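Local coordinates for microtubule-associated protein 1A/1B, light chain 3 (PDB 3W1Y) that is an Atg8-family, ubiquitin-like protein of autophagy that probably becomes attached to phosphatidylethanolamine in membranes, at residues L72-M82 with P106-I115; H33-T41 with G124-V132. One frame throughout, in Å; residues are numbered along the deposited sequence.

Contact 1 (L72-M82 with P106-I115); sequences LPETATVMEFM and PPNSACLGDI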
loop_
_atom_site.group_PDB
_atom_site.type_symbol
_atom_site.label_atom_id
_atom_site.label_comp_id
_atom_site.label_asym_id
_atom_site.label_seq_id
_atom_site.Cartn_x
_atom_site.Cartn_y
_atom_site.Cartn_z
ATOM N N LEU A 72 11.656 12.387 -4.811
ATOM C CA LEU A 72 10.437 12.806 -4.128
ATOM C C LEU A 72 10.732 13.743 -2.974
ATOM O O LEU A 72 11.829 13.683 -2.391
ATOM C CB LEU A 72 9.638 11.586 -3.667
ATOM C CG LEU A 72 9.080 10.662 -4.768
ATOM C CD1 LEU A 72 8.293 9.498 -4.167
ATOM C CD2 LEU A 72 8.191 11.446 -5.797
ATOM N N PRO A 73 9.764 14.613 -2.625
ATOM C CA PRO A 73 10.009 15.540 -1.496
ATOM C C PRO A 73 10.371 14.822 -0.178
ATOM O O PRO A 73 9.832 13.729 0.114
ATOM C CB PRO A 73 8.676 16.325 -1.373
ATOM C CG PRO A 73 7.990 16.205 -2.731
ATOM C CD PRO A 73 8.413 14.790 -3.219
ATOM N N GLU A 74 11.276 15.413 0.604
ATOM C CA GLU A 74 11.661 14.852 1.902
ATOM C C GLU A 74 10.464 14.763 2.857
ATOM O O GLU A 74 10.436 13.909 3.754
ATOM C CB GLU A 74 12.803 15.662 2.544
ATOM C CG GLU A 74 12.530 17.182 2.714
ATOM C CD GLU A 74 13.716 17.966 3.306
ATOM O OE1 GLU A 74 14.853 17.423 3.417
ATOM O OE2 GLU A 74 13.519 19.159 3.641
ATOM N N THR A 75 9.480 15.642 2.638
ATOM C CA THR A 75 8.229 15.659 3.407
ATOM C C THR A 75 7.119 14.682 2.901
ATOM O O THR A 75 6.139 14.438 3.625
ATOM C CB THR A 75 7.648 17.090 3.498
ATOM O OG1 THR A 75 7.529 17.623 2.176
ATOM C CG2 THR A 75 8.564 18.009 4.324
ATOM N N ALA A 76 7.260 14.146 1.684
ATOM C CA ALA A 76 6.377 13.078 1.207
ATOM C C ALA A 76 6.383 11.894 2.173
ATOM O O ALA A 76 7.391 11.587 2.773
ATOM C CB ALA A 76 6.802 12.606 -0.211
ATOM N N THR A 77 5.251 11.231 2.325
ATOM C CA THR A 77 5.195 10.006 3.141
ATOM C C THR A 77 5.498 8.743 2.331
ATOM O O THR A 77 5.487 8.775 1.099
ATOM C CB THR A 77 3.838 9.829 3.745
ATOM O OG1 THR A 77 2.888 9.808 2.688
ATOM C CG2 THR A 77 3.526 10.989 4.689
ATOM N N VAL A 78 5.747 7.634 3.045
ATOM C CA VAL A 78 5.855 6.314 2.438
ATOM C C VAL A 78 4.643 6.003 1.556
ATOM O O VAL A 78 4.793 5.504 0.448
ATOM C CB VAL A 78 6.093 5.209 3.499
ATOM C CG1 VAL A 78 5.890 3.839 2.922
ATOM C CG2 VAL A 78 7.497 5.296 4.056
ATOM N N MET A 79 3.443 6.315 2.035
ATOM C CA MET A 79 2.238 6.077 1.254
ATOM C C MET A 79 2.260 6.804 -0.102
ATOM O O MET A 79 1.864 6.240 -1.128
ATOM C CB MET A 79 0.983 6.448 2.092
ATOM C CG MET A 79 -0.349 6.263 1.352
ATOM S SD MET A 79 -0.639 4.501 0.963
ATOM C CE MET A 79 -1.342 4.000 2.531
ATOM N N GLU A 80 2.690 8.063 -0.093
ATOM C CA GLU A 80 2.759 8.852 -1.329
ATOM C C GLU A 80 3.726 8.231 -2.323
ATOM O O GLU A 80 3.413 8.113 -3.506
ATOM C CB GLU A 80 3.126 10.322 -1.041
ATOM C CG GLU A 80 1.907 11.159 -0.672
ATOM C CD GLU A 80 2.248 12.517 -0.032
ATOM O OE1 GLU A 80 1.737 13.546 -0.537
ATOM O OE2 GLU A 80 2.988 12.559 0.982
ATOM N N PHE A 81 4.895 7.831 -1.831
ATOM C CA PHE A 81 5.842 7.055 -2.620
ATOM C C PHE A 81 5.201 5.806 -3.210
ATOM O O PHE A 81 5.339 5.542 -4.401
ATOM C CB PHE A 81 7.068 6.684 -1.770
ATOM C CG PHE A 81 7.947 5.638 -2.388
ATOM C CD1 PHE A 81 8.433 5.776 -3.670
ATOM C CD2 PHE A 81 8.306 4.513 -1.665
ATOM C CE1 PHE A 81 9.232 4.812 -4.227
ATOM C CE2 PHE A 81 9.133 3.537 -2.231
ATOM C CZ PHE A 81 9.579 3.693 -3.507
ATOM N N MET A 82 4.499 5.051 -2.383
ATOM C CA MET A 82 3.868 3.833 -2.841
ATOM C C MET A 82 2.812 4.077 -3.911
ATOM O O MET A 82 2.689 3.288 -4.850
ATOM C CB MET A 82 3.267 3.078 -1.677
ATOM C CG MET A 82 4.221 2.161 -0.963
ATOM S SD MET A 82 3.409 1.754 0.585
ATOM C CE MET A 82 2.217 0.554 0.006
ATOM N N PRO A 106 8.459 -0.159 5.946
ATOM C CA PRO A 106 8.311 1.096 6.679
ATOM C C PRO A 106 6.835 1.459 6.957
ATOM O O PRO A 106 5.943 1.042 6.211
ATOM C CB PRO A 106 8.962 2.118 5.749
ATOM C CG PRO A 106 8.765 1.529 4.360
ATOM C CD PRO A 106 8.853 0.050 4.537
ATOM N N PRO A 107 6.578 2.203 8.055
ATOM C CA PRO A 107 5.215 2.688 8.309
ATOM C C PRO A 107 4.789 3.644 7.181
ATOM O O PRO A 107 5.614 4.433 6.697
ATOM C CB PRO A 107 5.337 3.463 9.643
ATOM C CG PRO A 107 6.671 3.093 10.226
ATOM C CD PRO A 107 7.540 2.623 9.097
ATOM N N ASN A 108 3.520 3.551 6.785
ATOM C CA ASN A 108 2.927 4.390 5.732
ATOM C C ASN A 108 2.993 5.900 5.912
ATOM O O ASN A 108 3.046 6.639 4.914
ATOM C CB ASN A 108 1.476 3.993 5.498
ATOM C CG ASN A 108 1.375 2.719 4.737
ATOM O OD1 ASN A 108 2.356 2.297 4.125
ATOM N ND2 ASN A 108 0.216 2.080 4.774
ATOM N N SER A 109 2.994 6.340 7.176
ATOM C CA SER A 109 3.025 7.759 7.526
ATOM C C SER A 109 4.422 8.270 7.760
ATOM O O SER A 109 4.591 9.428 8.065
ATOM C CB SER A 109 2.182 8.020 8.774
ATOM O OG SER A 109 2.674 7.282 9.896
ATOM N N ALA A 110 5.431 7.417 7.645
ATOM C CA ALA A 110 6.815 7.879 7.769
ATOM C C ALA A 110 7.180 8.812 6.602
ATOM O O ALA A 110 6.696 8.629 5.489
ATOM C CB ALA A 110 7.773 6.687 7.845
ATOM N N CYS A 111 8.004 9.821 6.871
ATOM C CA CYS A 111 8.536 10.689 5.835
ATOM C C CYS A 111 9.775 10.091 5.191
ATOM O O CYS A 111 10.665 9.600 5.882
ATOM C CB CYS A 111 8.915 12.037 6.447
ATOM S SG CYS A 111 7.445 12.930 6.881
ATOM N N LEU A 112 9.844 10.198 3.872
ATOM C CA LEU A 112 11.017 9.789 3.080
ATOM C C LEU A 112 12.317 10.405 3.592
ATOM O O LEU A 112 13.338 9.721 3.652
ATOM C CB LEU A 112 10.824 10.150 1.599
ATOM C CG LEU A 112 9.564 9.561 0.971
ATOM C CD1 LEU A 112 9.429 9.831 -0.539
ATOM C CD2 LEU A 112 9.495 8.061 1.266
ATOM N N GLY A 113 12.287 11.691 3.950
ATOM C CA GLY A 113 13.472 12.363 4.508
ATOM C C GLY A 113 13.972 11.740 5.801
ATOM O O GLY A 113 15.170 11.653 6.028
ATOM N N ASP A 114 13.062 11.272 6.655
ATOM C CA ASP A 114 13.498 10.599 7.884
ATOM C C ASP A 114 14.095 9.237 7.567
ATOM O O ASP A 114 15.080 8.840 8.168
ATOM C CB ASP A 114 12.361 10.492 8.909
ATOM C CG ASP A 114 11.972 11.858 9.494
ATOM O OD1 ASP A 114 12.882 12.675 9.788
ATOM O OD2 ASP A 114 10.760 12.106 9.675
ATOM N N ILE A 115 13.519 8.531 6.603
ATOM C CA ILE A 115 14.035 7.207 6.218
ATOM C C ILE A 115 15.389 7.368 5.539
ATOM O O ILE A 115 16.328 6.606 5.795
ATOM C CB ILE A 115 13.030 6.481 5.281
ATOM C CG1 ILE A 115 11.690 6.280 6.026
ATOM C CG2 ILE A 115 13.609 5.169 4.749
ATOM C CD1 ILE A 115 10.570 5.806 5.144
#
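Leu112 N gives Ala76 O the straightest of four backbone hydrogen bonds between 72-82 and 106-115 (3.0 Å, N-H...O angle 167°). Val78 N reaches Ala110 O at 2.8 Å. These two flank a single bridge between Thr77 and Cys111. Ala110 O also lies close to Thr77 CA, a bent CA-H...O contact. Gly113 N bonds to Glu74 O and Met79 N to Asn108 O, each in the carbonyl plane on a lone pair. The bonds therefore tie the loop before each helix to the other's first turn. Thr77 and Cys111 are both N-caps. Thr77 also makes a capping box with Glu80: its OG1 accepts from Glu80 N, while Glu80 OE2 takes both Thr77 N and Thr77 OG1 on its anti side. This holds Thr77 in place beside the bridge.

Val78 and Leu112 carry most of the packing. CG2 of Val78 meets Ile115 CD1 at 3.3 Å, tighter than usual, and also touches the Pro106 ring and Ala110 CB. Leu112 sends CD1 to Leu72 CB (3.6 Å) and to Ala76 CB. Its CD2 lies near Phe81 CB. At the other end, the chain of Met79 bends at chi2 (65°) and chi3 (84°), which carries CE to Asn108 ND2 (3.3 Å). Met82 SD approaches the other branch of that amide, OD1, at 3.7 Å. Gly113, with no side chain, brings its CA against Glu74 CB.

The contact joins the starts of helices 78-88 and 112-119 beside the mixed sheet. Leu112 and Phe81 both rest on Ile36 of strand 33-40, and Ile115 on Leu126 of strand 126-133. Met79 packs on Met79 of a second subunit.

Contact 2 (H33-T41 with G124-V132); sequences HIPILCEPT and GFLYVSYGV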
loop_
_atom_site.group_PDB
_atom_site.type_symbol
_atom_site.label_atom_id
_atom_site.label_comp_id
_atom_site.label_asym_id
_atom_site.label_seq_id
_atom_site.Cartn_x
_atom_site.Cartn_y
_atom_site.Cartn_z
ATOM N N HIS A 33 14.804 17.014 -1.912
ATOM C CA HIS A 33 14.242 15.817 -2.491
ATOM C C HIS A 33 15.123 14.593 -2.242
ATOM O O HIS A 33 16.330 14.685 -2.084
ATOM C CB HIS A 33 13.916 15.997 -3.989
ATOM C CG HIS A 33 12.801 16.982 -4.248
ATOM N ND1 HIS A 33 11.658 16.657 -4.949
ATOM C CD2 HIS A 33 12.651 18.270 -3.866
ATOM C CE1 HIS A 33 10.858 17.707 -4.994
ATOM N NE2 HIS A 33 11.435 18.697 -4.337
ATOM N N ILE A 34 14.474 13.438 -2.217
ATOM C CA ILE A 34 15.106 12.169 -1.906
ATOM C C ILE A 34 15.196 11.365 -3.202
ATOM O O ILE A 34 14.176 11.087 -3.832
ATOM C CB ILE A 34 14.264 11.409 -0.833
ATOM C CG1 ILE A 34 13.975 12.321 0.394
ATOM C CG2 ILE A 34 14.902 10.018 -0.476
ATOM C CD1 ILE A 34 15.263 12.882 1.146
ATOM N N PRO A 35 16.430 11.014 -3.622
ATOM C CA PRO A 35 16.582 10.088 -4.761
ATOM C C PRO A 35 16.417 8.629 -4.337
ATOM O O PRO A 35 17.082 8.156 -3.418
ATOM C CB PRO A 35 17.988 10.378 -5.285
ATOM C CG PRO A 35 18.737 10.968 -4.087
ATOM C CD PRO A 35 17.723 11.524 -3.112
ATOM N N ILE A 36 15.531 7.927 -5.038
ATOM C CA ILE A 36 15.095 6.613 -4.675
ATOM C C ILE A 36 15.309 5.668 -5.860
ATOM O O ILE A 36 14.950 5.980 -6.998
ATOM C CB ILE A 36 13.603 6.630 -4.274
ATOM C CG1 ILE A 36 13.364 7.643 -3.152
ATOM C CG2 ILE A 36 13.089 5.209 -3.891
ATOM C CD1 ILE A 36 11.870 7.934 -2.876
ATOM N N LEU A 37 15.923 4.520 -5.582
ATOM C CA LEU A 37 16.130 3.508 -6.604
ATOM C C LEU A 37 15.324 2.282 -6.182
ATOM O O LEU A 37 15.603 1.724 -5.128
ATOM C CB LEU A 37 17.643 3.214 -6.717
ATOM C CG LEU A 37 18.219 2.368 -7.866
ATOM C CD1 LEU A 37 17.684 0.943 -7.785
ATOM C CD2 LEU A 37 17.916 2.991 -9.200
ATOM N N CYS A 38 14.283 1.916 -6.949
ATOM C CA CYS A 38 13.469 0.714 -6.645
ATOM C C CYS A 38 13.705 -0.401 -7.608
ATOM O O CYS A 38 13.717 -0.173 -8.810
ATOM C CB CYS A 38 11.951 0.966 -6.651
ATOM S SG CYS A 38 11.537 2.450 -5.969
ATOM N N GLU A 39 13.881 -1.599 -7.061
ATOM C CA GLU A 39 14.023 -2.814 -7.831
ATOM C C GLU A 39 13.104 -3.876 -7.247
ATOM O O GLU A 39 12.825 -3.855 -6.049
ATOM C CB GLU A 39 15.459 -3.340 -7.804
ATOM C CG GLU A 39 16.457 -2.427 -8.497
ATOM C CD GLU A 39 17.860 -3.019 -8.516
ATOM O OE1 GLU A 39 18.125 -4.060 -7.890
ATOM O OE2 GLU A 39 18.722 -2.432 -9.150
ATOM N N PRO A 40 12.660 -4.820 -8.092
ATOM C CA PRO A 40 11.825 -5.917 -7.597
ATOM C C PRO A 40 12.530 -6.726 -6.494
ATOM O O PRO A 40 13.756 -6.859 -6.490
ATOM C CB PRO A 40 11.564 -6.785 -8.830
ATOM C CG PRO A 40 11.971 -5.976 -10.000
ATOM C CD PRO A 40 12.956 -4.926 -9.531
ATOM N N THR A 41 11.759 -7.222 -5.537
ATOM C CA THR A 41 12.321 -8.102 -4.517
ATOM C C THR A 41 12.987 -9.298 -5.234
ATOM O O THR A 41 14.014 -9.819 -4.770
ATOM C CB THR A 41 11.235 -8.558 -3.495
ATOM O OG1 THR A 41 10.888 -7.471 -2.625
ATOM C CG2 THR A 41 11.752 -9.667 -2.653
ATOM N N GLY A 124 24.370 7.836 -2.141
ATOM C CA GLY A 124 23.360 8.886 -2.137
ATOM C C GLY A 124 21.923 8.444 -2.382
ATOM O O GLY A 124 21.003 9.199 -2.074
ATOM N N PHE A 125 21.716 7.256 -2.946
ATOM C CA PHE A 125 20.352 6.769 -3.207
ATOM C C PHE A 125 19.772 6.143 -1.954
ATOM O O PHE A 125 20.515 5.583 -1.133
ATOM C CB PHE A 125 20.304 5.669 -4.287
ATOM C CG PHE A 125 20.329 6.174 -5.711
ATOM C CD1 PHE A 125 21.493 6.059 -6.473
ATOM C CD2 PHE A 125 19.179 6.687 -6.306
ATOM C CE1 PHE A 125 21.530 6.497 -7.811
ATOM C CE2 PHE A 125 19.201 7.123 -7.631
ATOM C CZ PHE A 125 20.395 7.033 -8.379
ATOM N N LEU A 126 18.443 6.237 -1.832
ATOM C CA LEU A 126 17.674 5.363 -0.948
ATOM C C LEU A 126 17.235 4.147 -1.791
ATOM O O LEU A 126 16.493 4.315 -2.759
ATOM C CB LEU A 126 16.444 6.100 -0.412
ATOM C CG LEU A 126 15.572 5.284 0.523
ATOM C CD1 LEU A 126 16.389 4.764 1.722
ATOM C CD2 LEU A 126 14.344 6.088 0.962
ATOM N N TYR A 127 17.752 2.960 -1.452
ATOM C CA TYR A 127 17.434 1.730 -2.153
ATOM C C TYR A 127 16.177 1.080 -1.575
ATOM O O TYR A 127 16.033 0.973 -0.361
ATOM C CB TYR A 127 18.631 0.777 -2.113
ATOM C CG TYR A 127 19.688 1.192 -3.121
ATOM C CD1 TYR A 127 20.678 2.101 -2.781
ATOM C CD2 TYR A 127 19.657 0.702 -4.431
ATOM C CE1 TYR A 127 21.626 2.510 -3.709
ATOM C CE2 TYR A 127 20.598 1.089 -5.361
ATOM C CZ TYR A 127 21.586 1.998 -4.998
ATOM O OH TYR A 127 22.529 2.395 -5.922
ATOM N N VAL A 128 15.266 0.673 -2.454
ATOM C CA VAL A 128 13.987 0.121 -2.054
ATOM C C VAL A 128 13.675 -1.119 -2.922
ATOM O O VAL A 128 13.833 -1.095 -4.162
ATOM C CB VAL A 128 12.841 1.170 -2.175
ATOM C CG1 VAL A 128 11.493 0.545 -1.880
ATOM C CG2 VAL A 128 13.088 2.398 -1.279
ATOM N N SER A 129 13.258 -2.200 -2.256
ATOM C CA SER A 129 12.729 -3.373 -2.913
ATOM C C SER A 129 11.223 -3.273 -2.906
ATOM O O SER A 129 10.614 -2.895 -1.905
ATOM C CB SER A 129 13.125 -4.646 -2.179
ATOM O OG SER A 129 14.521 -4.705 -2.020
ATOM N N TYR A 130 10.626 -3.640 -4.028
ATOM C CA TYR A 130 9.195 -3.693 -4.105
ATOM C C TYR A 130 8.714 -5.067 -4.575
ATOM O O TYR A 130 9.343 -5.723 -5.426
ATOM C CB TYR A 130 8.664 -2.554 -4.995
ATOM C CG TYR A 130 8.897 -2.724 -6.482
ATOM C CD1 TYR A 130 7.956 -3.366 -7.309
ATOM C CD2 TYR A 130 10.045 -2.212 -7.074
ATOM C CE1 TYR A 130 8.186 -3.508 -8.688
ATOM C CE2 TYR A 130 10.264 -2.324 -8.413
ATOM C CZ TYR A 130 9.347 -2.968 -9.228
ATOM O OH TYR A 130 9.629 -3.043 -10.581
ATOM N N GLY A 131 7.601 -5.499 -4.007
ATOM C CA GLY A 131 6.890 -6.662 -4.523
ATOM C C GLY A 131 5.480 -6.260 -4.913
ATOM O O GLY A 131 4.859 -5.430 -4.257
ATOM N N VAL A 132 4.979 -6.835 -5.994
ATOM C CA VAL A 132 3.598 -6.643 -6.402
ATOM C C VAL A 132 2.819 -7.902 -6.029
ATOM O O VAL A 132 3.256 -9.017 -6.313
ATOM C CB VAL A 132 3.511 -6.387 -7.916
ATOM C CG1 VAL A 132 2.067 -6.438 -8.417
ATOM C CG2 VAL A 132 4.179 -5.058 -8.278
#
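Pro40 CA lies over one face of the Tyr130 ring in a CH-pi contact, 4.1 Å from the ring centroid and 14° off the normal. The Pro40 ring runs alongside, pointing the same way, and its CG is 3.8 Å from Tyr130 OH. A chi1 of 73° puts CG of Tyr130 between its own backbone N and carbonyl carbon, and the ring then crosses the Glu39-Pro40 peptide. Cys38 CB comes obliquely to Tyr130 CD2 (3.7 Å). The Phe125 and Tyr127 rings both meet Leu37 obliquely: CD2 of Phe125 touches Leu37 CB (3.8 Å), and CE2 of Tyr127 touches Leu37 CG (3.7 Å). On the face that carries Ile36, Cys38 and Val128, opposite Leu37 and Tyr127, Ile36 CG2 packs on Val128 CG2 at 3.8 Å.

Between the faces, six hydrogen bonds make a parallel strand pair. They run from Leu126 N to Pro35 O (2.8 Å, nearly straight at 177°) through to Thr41 N to Tyr130 O.

The polar ends are met outside the pair. Tyr130 OH bonds to Asp66 O, Tyr127 OH to Asp123, Ser129 OG to Tyr8, and the Glu39 carboxylate to the backbone N atoms of Arg9 and Tyr10. Thr41 OG1 is the exception, buried without a modelled partner. Paired amides hold the two strands together, while the side chains that meet across them are mostly apolar, as expected of the central parallel strands of a ubiquitin-like sheet.

Overall arrangement
The two contacts have centres about 12 Å apart. Contact 2 lies about 1 Å, centre to centre, from the middle of the folded chain, and contact 1 nearer its surface. In sequence, 33-41 comes first, then 72-82, 106-115 and 124-132, so contact 1 falls wholly between the two strands of contact 2. They share one mixed sheet, in which strand 68-73 is antiparallel to its neighbour 33-40. They also touch directly: Leu72 O probably accepts a hydrogen bond from Ile34 N (2.7 Å), and Phe81 CZ packs on Cys38 SG. Through these touches edge strand 68-73 and helix 78-88 are attached to strand 33-40. Together they build part of the ubiquitin-like core of this Atg8-family protein.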